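Local coordinates for class II aldolase/adducin domain protein (Pseudomonas syringae pv. phaseolicola 1448A, PDB 3OCR), which is of unproven function but belongs to the class II aldolase/adducin family and may bind actin filaments, at residues Y55-A60 / V110-I115; A40-A45 / L70-G75; S183-I186 / L192-G195; S59-V62 / D66-F69. One frame throughout, in Å; residues are numbered along the deposited sequence.

Contact 1: Y55-A60 / V110-I115; sequences YTHFSA and VIHSAI
Helix 110-118 packs on the central mixed sheet of the class II aldolase/adducin domain, and His112 on its first turn makes the contact with His57 and Ser59 of segment 55-60. The imidazole of His112 meets the hydroxyl of Ser59 through ND1 and the carbonyl of His57 through its CE1-NE2 edge. Ser59 OG and His112 ND1 share a hydrogen bond of 2.9 Å, and either atom could be the donor. Ser59 holds its OG between its backbone N and carbonyl carbon (chi1 60°), which turns the hydroxyl to the helix. There it also bonds NE2 of His116, one turn further on. It makes a weak bond to Val125 O as well. A single hydroxyl is thus gripped by two histidines of one helix face.

Next to ND1, the carbonyl of His57 lies at the edge of the His112 ring, near its plane. His57 O is 3.0 Å from His112 CE1. It is 3.2 Å from His112 NE2, but the angle is too poor for a hydrogen bond. His57 CB packs beside His112 NE2 at 3.4 Å. The ring of His57 reaches elsewhere, and its ND1 is bonded to Asn72 OD1.

Strand 58-61 lies between strands 68-71 and 124-128, with backbone bonds from His57 and Ser59 to His127 and Val125. Phe58 points away from helix 110-118 and packs on helix 29-47. Ile111 and Ile115 of helix 110-118 pack on helix 169-179.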
loop_
_atom_site.group_PDB
_atom_site.type_symbol
_atom_site.label_atom_id
_atom_site.label_comp_id
_atom_site.label_asym_id
_atom_site.label_seq_id
_atom_site.Cartn_x
_atom_site.Cartn_y
_atom_site.Cartn_z
ATOM N N TYR A 55 9.140 -18.622 4.701
ATOM C CA TYR A 55 10.347 -18.447 5.470
ATOM C C TYR A 55 9.995 -17.680 6.759
ATOM O O TYR A 55 8.869 -17.202 6.917
ATOM C CB TYR A 55 11.403 -17.772 4.600
ATOM C CG TYR A 55 11.468 -18.435 3.230
ATOM C CD1 TYR A 55 12.054 -19.697 3.077
ATOM C CD2 TYR A 55 10.897 -17.832 2.102
ATOM C CE1 TYR A 55 12.091 -20.333 1.840
ATOM C CE2 TYR A 55 10.931 -18.456 0.851
ATOM C CZ TYR A 55 11.528 -19.719 0.730
ATOM O OH TYR A 55 11.581 -20.373 -0.480
ATOM N N THR A 56 10.934 -17.593 7.685
ATOM C CA THR A 56 10.671 -17.068 9.042
ATOM C C THR A 56 9.688 -17.898 9.884
ATOM O O THR A 56 8.842 -18.617 9.371
ATOM C CB THR A 56 10.325 -15.544 9.086
ATOM O OG1 THR A 56 8.913 -15.332 8.938
ATOM C CG2 THR A 56 11.128 -14.764 8.039
ATOM N N HIS A 57 9.832 -17.770 11.198
ATOM C CA HIS A 57 9.253 -18.696 12.142
ATOM C C HIS A 57 8.974 -18.048 13.477
ATOM O O HIS A 57 9.689 -17.121 13.893
ATOM C CB HIS A 57 10.222 -19.848 12.364
ATOM C CG HIS A 57 10.613 -20.551 11.102
ATOM N ND1 HIS A 57 9.794 -21.473 10.486
ATOM C CD2 HIS A 57 11.716 -20.445 10.323
ATOM C CE1 HIS A 57 10.378 -21.906 9.384
ATOM N NE2 HIS A 57 11.543 -21.298 9.261
ATOM N N PHE A 58 7.927 -18.534 14.130
ATOM C CA PHE A 58 7.623 -18.180 15.523
ATOM C C PHE A 58 7.737 -19.440 16.370
ATOM O O PHE A 58 7.143 -20.459 16.022
ATOM C CB PHE A 58 6.193 -17.648 15.649
ATOM C CG PHE A 58 5.918 -16.389 14.882
ATOM C CD1 PHE A 58 6.949 -15.585 14.408
ATOM C CD2 PHE A 58 4.603 -15.964 14.700
ATOM C CE1 PHE A 58 6.675 -14.422 13.720
ATOM C CE2 PHE A 58 4.328 -14.782 14.014
ATOM C CZ PHE A 58 5.382 -14.007 13.536
ATOM N N SER A 59 8.438 -19.375 17.500
ATOM C CA SER A 59 8.511 -20.550 18.395
ATOM C C SER A 59 7.956 -20.216 19.782
ATOM O O SER A 59 7.996 -19.052 20.200
ATOM C CB SER A 59 9.952 -21.060 18.513
ATOM O OG SER A 59 10.792 -20.056 19.045
ATOM N N ALA A 60 7.433 -21.236 20.470
ATOM C CA ALA A 60 7.007 -21.139 21.868
ATOM C C ALA A 60 7.450 -22.368 22.654
ATOM O O ALA A 60 7.380 -23.488 22.146
ATOM C CB ALA A 60 5.478 -21.022 21.951
ATOM N N VAL A 110 17.459 -22.876 14.166
ATOM C CA VAL A 110 18.681 -22.625 14.921
ATOM C C VAL A 110 18.654 -21.325 15.734
ATOM O O VAL A 110 19.072 -21.308 16.894
ATOM C CB VAL A 110 19.910 -22.664 13.997
ATOM C CG1 VAL A 110 21.161 -22.161 14.737
ATOM C CG2 VAL A 110 20.123 -24.112 13.464
ATOM N N ILE A 111 18.166 -20.240 15.143
ATOM C CA ILE A 111 18.081 -18.980 15.893
ATOM C C ILE A 111 17.155 -19.094 17.111
ATOM O O ILE A 111 17.484 -18.629 18.187
ATOM C CB ILE A 111 17.723 -17.761 14.988
ATOM C CG1 ILE A 111 17.825 -16.466 15.802
ATOM C CG2 ILE A 111 16.345 -17.932 14.293
ATOM C CD1 ILE A 111 18.186 -15.244 14.967
ATOM N N HIS A 112 16.014 -19.748 16.928
ATOM C CA HIS A 112 15.075 -19.989 18.001
ATOM C C HIS A 112 15.729 -20.810 19.106
ATOM O O HIS A 112 15.672 -20.433 20.278
ATOM C CB HIS A 112 13.801 -20.632 17.440
ATOM C CG HIS A 112 13.089 -19.736 16.469
ATOM N ND1 HIS A 112 12.170 -18.788 16.868
ATOM C CD2 HIS A 112 13.227 -19.586 15.127
ATOM C CE1 HIS A 112 11.749 -18.116 15.812
ATOM N NE2 HIS A 112 12.373 -18.579 14.741
ATOM N N SER A 113 16.378 -21.905 18.711
ATOM C CA SER A 113 17.093 -22.781 19.631
ATOM C C SER A 113 18.170 -22.029 20.432
ATOM O O SER A 113 18.266 -22.174 21.652
ATOM C CB SER A 113 17.754 -23.913 18.839
ATOM O OG SER A 113 18.396 -24.781 19.745
ATOM N N ALA A 114 18.981 -21.231 19.744
ATOM C CA ALA A 114 20.045 -20.473 20.425
ATOM C C ALA A 114 19.477 -19.550 21.505
ATOM O O ALA A 114 19.997 -19.499 22.633
ATOM C CB ALA A 114 20.873 -19.663 19.415
ATOM N N ILE A 115 18.413 -18.822 21.170
ATOM C CA ILE A 115 17.812 -17.884 22.125
ATOM C C ILE A 115 17.086 -18.594 23.278
ATOM O O ILE A 115 17.328 -18.262 24.434
ATOM C CB ILE A 115 16.880 -16.826 21.443
ATOM C CG1 ILE A 115 17.605 -16.072 20.313
ATOM C CG2 ILE A 115 16.339 -15.835 22.478
ATOM C CD1 ILE A 115 18.947 -15.379 20.722
#

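Contact 2: A40-A45 / L70-G75; sequences AAYRLA and LINAFG
Tyr42 of helix 29-47 meets Asn72 and Ile71, where strand 68-71 runs out into a loop. The hydrogen bonding centres on the phenol oxygen. Asn72 N donates to Tyr42 OH at 3.2 Å, with an angle of 147° at the hydrogen. The backbone N of Phe58 is the stronger partner of this oxygen, which probably also bonds Phe58 O. Asn72 OD1 is 3.0 Å from Tyr42 OH, and its main bond is to His57 ND1.

Van der Waals packing fills in around these polar atoms. Asn72 CB lies 3.7 Å from Tyr42 CZ and 3.8 Å from Tyr42 CE1. Ile71 adds one touch, from its CG1 to Tyr42 OH at 3.8 Å. The Tyr42 and Asn72 side chains cross at about a right angle, with ring and amide planes 44° apart. With chi1 at 64°, Asn72 CG sits near both its own N and its own C, and OD1 comes close to the phenol oxygen.

All three touching residues are buried. One hydroxyl takes up backbone N-H groups of both Phe58 and Asn72. It ties the helix to the ends of two neighbouring strands and fixes the Tyr42 ring at its far end. Asn72 in turn probably helps to set the rotation of the His57 ring.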
loop_
_atom_site.group_PDB
_atom_site.type_symbol
_atom_site.label_atom_id
_atom_site.label_comp_id
_atom_site.label_asym_id
_atom_site.label_seq_id
_atom_site.Cartn_x
_atom_site.Cartn_y
_atom_site.Cartn_z
ATOM N N ALA A 40 -2.580 -18.712 16.550
ATOM C CA ALA A 40 -3.171 -17.395 16.395
ATOM C C ALA A 40 -2.101 -16.394 16.019
ATOM O O ALA A 40 -2.346 -15.510 15.201
ATOM C CB ALA A 40 -3.845 -16.958 17.678
ATOM N N ALA A 41 -0.918 -16.529 16.607
ATOM C CA ALA A 41 0.189 -15.594 16.302
ATOM C C ALA A 41 0.611 -15.720 14.826
ATOM O O ALA A 41 0.767 -14.709 14.135
ATOM C CB ALA A 41 1.335 -15.837 17.205
ATOM N N TYR A 42 0.725 -16.957 14.327
ATOM C CA TYR A 42 0.989 -17.178 12.895
ATOM C C TYR A 42 -0.055 -16.558 11.956
ATOM O O TYR A 42 0.306 -15.844 11.028
ATOM C CB TYR A 42 1.164 -18.668 12.592
ATOM C CG TYR A 42 2.535 -19.233 12.887
ATOM C CD1 TYR A 42 3.566 -19.111 11.944
ATOM C CD2 TYR A 42 2.797 -19.934 14.095
ATOM C CE1 TYR A 42 4.806 -19.657 12.163
ATOM C CE2 TYR A 42 4.050 -20.491 14.327
ATOM C CZ TYR A 42 5.057 -20.327 13.356
ATOM O OH TYR A 42 6.302 -20.841 13.532
ATOM N N ARG A 43 -1.339 -16.849 12.184
ATOM C CA ARG A 43 -2.434 -16.242 11.440
ATOM C C ARG A 43 -2.570 -14.730 11.537
ATOM O O ARG A 43 -2.990 -14.087 10.573
ATOM C CB ARG A 43 -3.776 -16.861 11.881
ATOM C CG ARG A 43 -3.785 -18.367 11.779
ATOM C CD ARG A 43 -4.131 -18.820 10.375
ATOM N NE ARG A 43 -4.432 -20.247 10.343
ATOM C CZ ARG A 43 -5.540 -20.787 9.844
ATOM N NH1 ARG A 43 -6.478 -20.039 9.284
ATOM N NH2 ARG A 43 -5.683 -22.095 9.874
ATOM N N LEU A 44 -2.275 -14.171 12.706
ATOM C CA LEU A 44 -2.284 -12.712 12.887
ATOM C C LEU A 44 -1.198 -12.045 12.038
ATOM O O LEU A 44 -1.422 -10.980 11.435
ATOM C CB LEU A 44 -2.065 -12.336 14.365
ATOM C CG LEU A 44 -3.278 -12.533 15.266
ATOM C CD1 LEU A 44 -2.867 -12.535 16.743
ATOM C CD2 LEU A 44 -4.311 -11.436 14.995
ATOM N N ALA A 45 -0.043 -12.699 11.987
ATOM C CA ALA A 45 1.109 -12.185 11.221
ATOM C C ALA A 45 0.758 -12.204 9.733
ATOM O O ALA A 45 1.156 -11.315 8.978
ATOM C CB ALA A 45 2.361 -13.030 11.489
ATOM N N LEU A 70 7.342 -25.530 20.116
ATOM C CA LEU A 70 6.448 -25.596 18.962
ATOM C C LEU A 70 6.881 -24.638 17.864
ATOM O O LEU A 70 7.296 -23.501 18.137
ATOM C CB LEU A 70 5.022 -25.277 19.405
ATOM C CG LEU A 70 4.394 -26.266 20.388
ATOM C CD1 LEU A 70 3.352 -25.567 21.310
ATOM C CD2 LEU A 70 3.766 -27.406 19.602
ATOM N N ILE A 71 6.785 -25.103 16.618
ATOM C CA ILE A 71 7.137 -24.312 15.434
ATOM C C ILE A 71 6.297 -24.810 14.241
ATOM O O ILE A 71 5.694 -25.911 14.302
ATOM C CB ILE A 71 8.676 -24.378 15.173
ATOM C CG1 ILE A 71 9.124 -23.336 14.150
ATOM C CG2 ILE A 71 9.100 -25.812 14.811
ATOM C CD1 ILE A 71 10.521 -22.766 14.401
ATOM N N ASN A 72 6.202 -23.994 13.189
ATOM C CA ASN A 72 5.496 -24.403 11.968
ATOM C C ASN A 72 6.175 -25.574 11.266
ATOM O O ASN A 72 7.405 -25.732 11.334
ATOM C CB ASN A 72 5.259 -23.221 10.986
ATOM C CG ASN A 72 6.557 -22.626 10.428
ATOM O OD1 ASN A 72 7.495 -22.314 11.160
ATOM N ND2 ASN A 72 6.600 -22.460 9.116
ATOM N N ALA A 73 5.353 -26.400 10.633
ATOM C CA ALA A 73 5.810 -27.453 9.742
ATOM C C ALA A 73 6.443 -26.850 8.495
ATOM O O ALA A 73 5.991 -25.813 8.000
ATOM C CB ALA A 73 4.632 -28.396 9.355
ATOM N N PHE A 74 7.460 -27.551 7.984
ATOM C CA PHE A 74 8.266 -27.165 6.817
ATOM C C PHE A 74 7.410 -26.960 5.582
ATOM O O PHE A 74 6.806 -27.908 5.081
ATOM C CB PHE A 74 9.252 -28.302 6.517
ATOM C CG PHE A 74 10.487 -27.885 5.732
ATOM C CD1 PHE A 74 10.822 -26.540 5.567
ATOM C CD2 PHE A 74 11.343 -28.861 5.207
ATOM C CE1 PHE A 74 11.988 -26.164 4.868
ATOM C CE2 PHE A 74 12.510 -28.506 4.520
ATOM C CZ PHE A 74 12.830 -27.155 4.350
ATOM N N GLY A 75 7.322 -25.725 5.109
ATOM C CA GLY A 75 6.626 -25.475 3.840
ATOM C C GLY A 75 5.176 -25.016 3.913
ATOM O O GLY A 75 4.590 -24.694 2.889
#

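Contact 3: S183-I186 / L192-G195; sequences SVMI and LLTG
Selenomethionine Met185 and Leu193 both send CG anti to the backbone N, chi1 -166° and -170°, on one face of the sheet. A bend at chi3 then turns the Met185 methyl back across the pair. Its CE comes to 4.2 Å from Leu193 CD2. On the other face Ile186 and Leu192 lie side by side and point the same way, with Ile186 CG1 4.0 Å from Leu192 CD2. Val184 and Thr194 share that face. Thr194 OG1 is buried here with no polar partner in the model.

The backbones form an antiparallel beta hairpin. Met185 and Leu193 are its hydrogen-bonded pair: Met185 N gives to Leu193 O at 2.7 Å, and Leu193 N to Met185 O at 2.9 Å. Gly195 N adds a nearly straight bond of 2.6 Å to Ser183 O. Leu193 O also takes a CA-H...O contact from Val184 CA at 3.4 Å. Ser183 OG turns to Gln205.

Strand 157-160 continues the sheet beyond 184-187, and strand 124-128 continues it beyond 191-196. Helix 199-219 covers the face of Val184 and Thr194. Helix 169-179 packs on Met185 from the other face.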
loop_
_atom_site.group_PDB
_atom_site.type_symbol
_atom_site.label_atom_id
_atom_site.label_comp_id
_atom_site.label_asym_id
_atom_site.label_seq_id
_atom_site.Cartn_x
_atom_site.Cartn_y
_atom_site.Cartn_z
ATOM N N SER A 183 14.873 -8.168 25.168
ATOM C CA SER A 183 13.941 -9.096 24.549
ATOM C C SER A 183 13.465 -8.620 23.168
ATOM O O SER A 183 12.453 -9.129 22.626
ATOM C CB SER A 183 12.755 -9.386 25.478
ATOM O OG SER A 183 11.914 -8.239 25.611
ATOM N N VAL A 184 14.174 -7.624 22.627
ATOM C CA VAL A 184 13.926 -7.079 21.276
ATOM C C VAL A 184 15.284 -6.883 20.611
ATOM O O VAL A 184 16.195 -6.311 21.234
ATOM C CB VAL A 184 13.242 -5.699 21.325
ATOM C CG1 VAL A 184 12.987 -5.197 19.911
ATOM C CG2 VAL A 184 11.928 -5.740 22.140
HETATM N N MSE A 185 15.418 -7.367 19.370
HETATM C CA MSE A 185 16.672 -7.265 18.633
HETATM C C MSE A 185 16.436 -6.898 17.169
HETATM O O MSE A 185 15.509 -7.395 16.487
HETATM C CB MSE A 185 17.496 -8.549 18.720
HETATM C CG MSE A 185 19.000 -8.371 18.241
HETATM SE SE MSE A 185 20.241 -9.673 19.033
HETATM C CE MSE A 185 18.933 -11.130 18.848
ATOM N N ILE A 186 17.288 -6.020 16.682
ATOM C CA ILE A 186 17.280 -5.757 15.272
ATOM C C ILE A 186 18.459 -6.525 14.683
ATOM O O ILE A 186 19.643 -6.307 15.035
ATOM C CB ILE A 186 17.270 -4.217 14.966
ATOM C CG1 ILE A 186 15.912 -3.630 15.371
ATOM C CG2 ILE A 186 17.562 -3.938 13.487
ATOM C CD1 ILE A 186 15.800 -2.068 15.231
ATOM N N LEU A 192 13.720 -8.514 12.049
ATOM C CA LEU A 192 13.416 -8.191 13.444
ATOM C C LEU A 192 13.253 -9.445 14.274
ATOM O O LEU A 192 12.747 -10.459 13.781
ATOM C CB LEU A 192 12.141 -7.335 13.551
ATOM C CG LEU A 192 11.976 -6.064 12.701
ATOM C CD1 LEU A 192 10.544 -5.562 12.859
ATOM C CD2 LEU A 192 12.995 -4.974 13.057
ATOM N N LEU A 193 13.628 -9.342 15.544
ATOM C CA LEU A 193 13.429 -10.404 16.493
ATOM C C LEU A 193 12.859 -9.871 17.814
ATOM O O LEU A 193 13.346 -8.887 18.404
ATOM C CB LEU A 193 14.725 -11.199 16.702
ATOM C CG LEU A 193 14.556 -12.496 17.509
ATOM C CD1 LEU A 193 15.376 -13.627 16.960
ATOM C CD2 LEU A 193 14.851 -12.261 18.996
ATOM N N THR A 194 11.807 -10.540 18.258
ATOM C CA THR A 194 11.154 -10.211 19.487
ATOM C C THR A 194 11.055 -11.461 20.381
ATOM O O THR A 194 10.826 -12.565 19.876
ATOM C CB THR A 194 9.824 -9.601 19.072
ATOM O OG1 THR A 194 9.839 -8.191 19.330
ATOM C CG2 THR A 194 8.646 -10.311 19.650
ATOM N N GLY A 195 11.285 -11.304 21.687
ATOM C CA GLY A 195 11.041 -12.377 22.628
ATOM C C GLY A 195 9.946 -11.922 23.565
ATOM O O GLY A 195 9.605 -10.738 23.573
#

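Contact 4: S59-V62 / D66-F69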
loop_
_atom_site.group_PDB
_atom_site.type_symbol
_atom_site.label_atom_id
_atom_site.label_comp_id
_atom_site.label_asym_id
_atom_site.label_seq_id
_atom_site.Cartn_x
_atom_site.Cartn_y
_atom_site.Cartn_z
ATOM N N SER A 59 8.438 -19.375 17.500
ATOM C CA SER A 59 8.511 -20.550 18.395
ATOM C C SER A 59 7.956 -20.216 19.782
ATOM O O SER A 59 7.996 -19.052 20.200
ATOM C CB SER A 59 9.952 -21.060 18.513
ATOM O OG SER A 59 10.792 -20.056 19.045
ATOM N N ALA A 60 7.433 -21.236 20.470
ATOM C CA ALA A 60 7.007 -21.139 21.868
ATOM C C ALA A 60 7.450 -22.368 22.654
ATOM O O ALA A 60 7.380 -23.488 22.146
ATOM C CB ALA A 60 5.478 -21.022 21.951
ATOM N N ARG A 61 7.860 -22.165 23.901
ATOM C CA ARG A 61 8.113 -23.273 24.788
ATOM C C ARG A 61 6.801 -23.947 25.215
ATOM O O ARG A 61 5.821 -23.274 25.534
ATOM C CB ARG A 61 8.910 -22.848 26.016
ATOM C CG ARG A 61 9.394 -24.106 26.805
ATOM C CD ARG A 61 10.048 -23.744 28.072
ATOM N NE ARG A 61 10.758 -24.864 28.721
ATOM C CZ ARG A 61 10.199 -25.776 29.519
ATOM N NH1 ARG A 61 8.891 -25.787 29.746
ATOM N NH2 ARG A 61 10.958 -26.710 30.083
ATOM N N VAL A 62 6.794 -25.274 25.183
ATOM C CA VAL A 62 5.696 -26.079 25.721
ATOM C C VAL A 62 5.831 -26.058 27.248
ATOM O O VAL A 62 6.871 -26.456 27.776
ATOM C CB VAL A 62 5.758 -27.530 25.191
ATOM C CG1 VAL A 62 4.669 -28.421 25.848
ATOM C CG2 VAL A 62 5.635 -27.566 23.674
ATOM N N ASP A 66 9.728 -30.597 30.312
ATOM C CA ASP A 66 10.540 -30.919 29.136
ATOM C C ASP A 66 10.921 -29.675 28.344
ATOM O O ASP A 66 10.083 -28.782 28.128
ATOM C CB ASP A 66 9.778 -31.861 28.210
ATOM C CG ASP A 66 9.367 -33.148 28.891
ATOM O OD1 ASP A 66 10.256 -33.956 29.257
ATOM O OD2 ASP A 66 8.145 -33.353 29.048
ATOM N N GLU A 67 12.171 -29.627 27.887
ATOM C CA GLU A 67 12.611 -28.549 27.012
ATOM C C GLU A 67 12.126 -28.808 25.580
ATOM O O GLU A 67 12.916 -29.095 24.678
ATOM C CB GLU A 67 14.130 -28.342 27.098
ATOM C CG GLU A 67 14.623 -27.762 28.452
ATOM C CD GLU A 67 14.353 -26.252 28.612
ATOM O OE1 GLU A 67 14.636 -25.469 27.673
ATOM O OE2 GLU A 67 13.861 -25.840 29.689
ATOM N N HIS A 68 10.807 -28.726 25.403
ATOM C CA HIS A 68 10.158 -28.916 24.110
ATOM C C HIS A 68 9.548 -27.608 23.620
ATOM O O HIS A 68 9.162 -26.759 24.434
ATOM C CB HIS A 68 9.098 -30.013 24.173
ATOM C CG HIS A 68 9.657 -31.383 24.406
ATOM N ND1 HIS A 68 8.872 -32.455 24.780
ATOM C CD2 HIS A 68 10.925 -31.852 24.338
ATOM C CE1 HIS A 68 9.630 -33.526 24.925
ATOM N NE2 HIS A 68 10.882 -33.188 24.661
ATOM N N PHE A 69 9.500 -27.457 22.291
ATOM C CA PHE A 69 9.096 -26.225 21.614
ATOM C C PHE A 69 8.217 -26.489 20.406
ATOM O O PHE A 69 8.329 -27.523 19.751
ATOM C CB PHE A 69 10.336 -25.417 21.176
ATOM C CG PHE A 69 11.268 -25.141 22.296
ATOM C CD1 PHE A 69 11.151 -23.981 23.033
ATOM C CD2 PHE A 69 12.222 -26.095 22.675
ATOM C CE1 PHE A 69 12.000 -23.737 24.114
ATOM C CE2 PHE A 69 13.065 -25.869 23.762
ATOM C CZ PHE A 69 12.953 -24.681 24.481
HETATM O O HOH W 1 7.504 -29.197 28.543
#
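Arg61 and Phe69 face each other as a non-hydrogen-bonded antiparallel pair, and their side chains lie on the same face of the hairpin. The Arg61 stem crosses the Phe69 ring at a slant, with Arg61 CB 3.7 Å from Phe69 CE1. The guanidinium lies beyond the ring, its plane nearly perpendicular to the ring plane (83°). Arg61 starts with CG anti to the backbone N (chi1 -169°) and stays extended to NE, which carries the guanidinium out to the turn.

There the guanidinium has two different neighbours. Glu67 OE2 lies at its edge, and Arg61 NH2 donates to that atom at 3.1 Å in a salt bridge. Arg61 NE adds a weak bond to the same oxygen. The two planes are 60° apart, and NH2 meets OE2 from above the carboxylate plane. Asp66 O sits instead over one guanidinium face, 3.0 Å from Arg61 NH2, and is not hydrogen-bonded to it. Arg61 NH1 bonds Gly64 O within the turn.

The backbone closes the hairpin with a bond from Val62 N to His68 O at 2.9 Å. One water donates to both Val62 O (2.9 Å) and Asp66 O (2.6 Å), bridging the two strand ends at the turn. Residues 66-68 form an inverse gamma turn about Glu67, with a weak bond from His68 N to Asp66 O.

Strand 58-61 continues the sheet to strand 124-128, and strand 68-71 to strand 87-90. Phe69 meets the ring of His116 on helix 110-118. Ala60 and Val62 touch helix 29-47.

In the fold
All four contacts reach one mixed sheet. Contacts 1, 2 and 3 are buried, while contact 4 is partly exposed at the end of a hairpin. Contacts 1 and 4 share Ser59 and Ala60 on strand 58-61, and contacts 2 and 4 share strand 68-71. Contacts 1 and 2 touch each other and set a helix on either face of the sheet, each through one polar aromatic side chain. Contact 3 is backbone pairing with apolar cover, and meets contact 1 through Ile111 and Leu193. Contact 4 is also strand pairing but adds a salt bridge and a water. Its centre lies about 18 Å from that of contact 3.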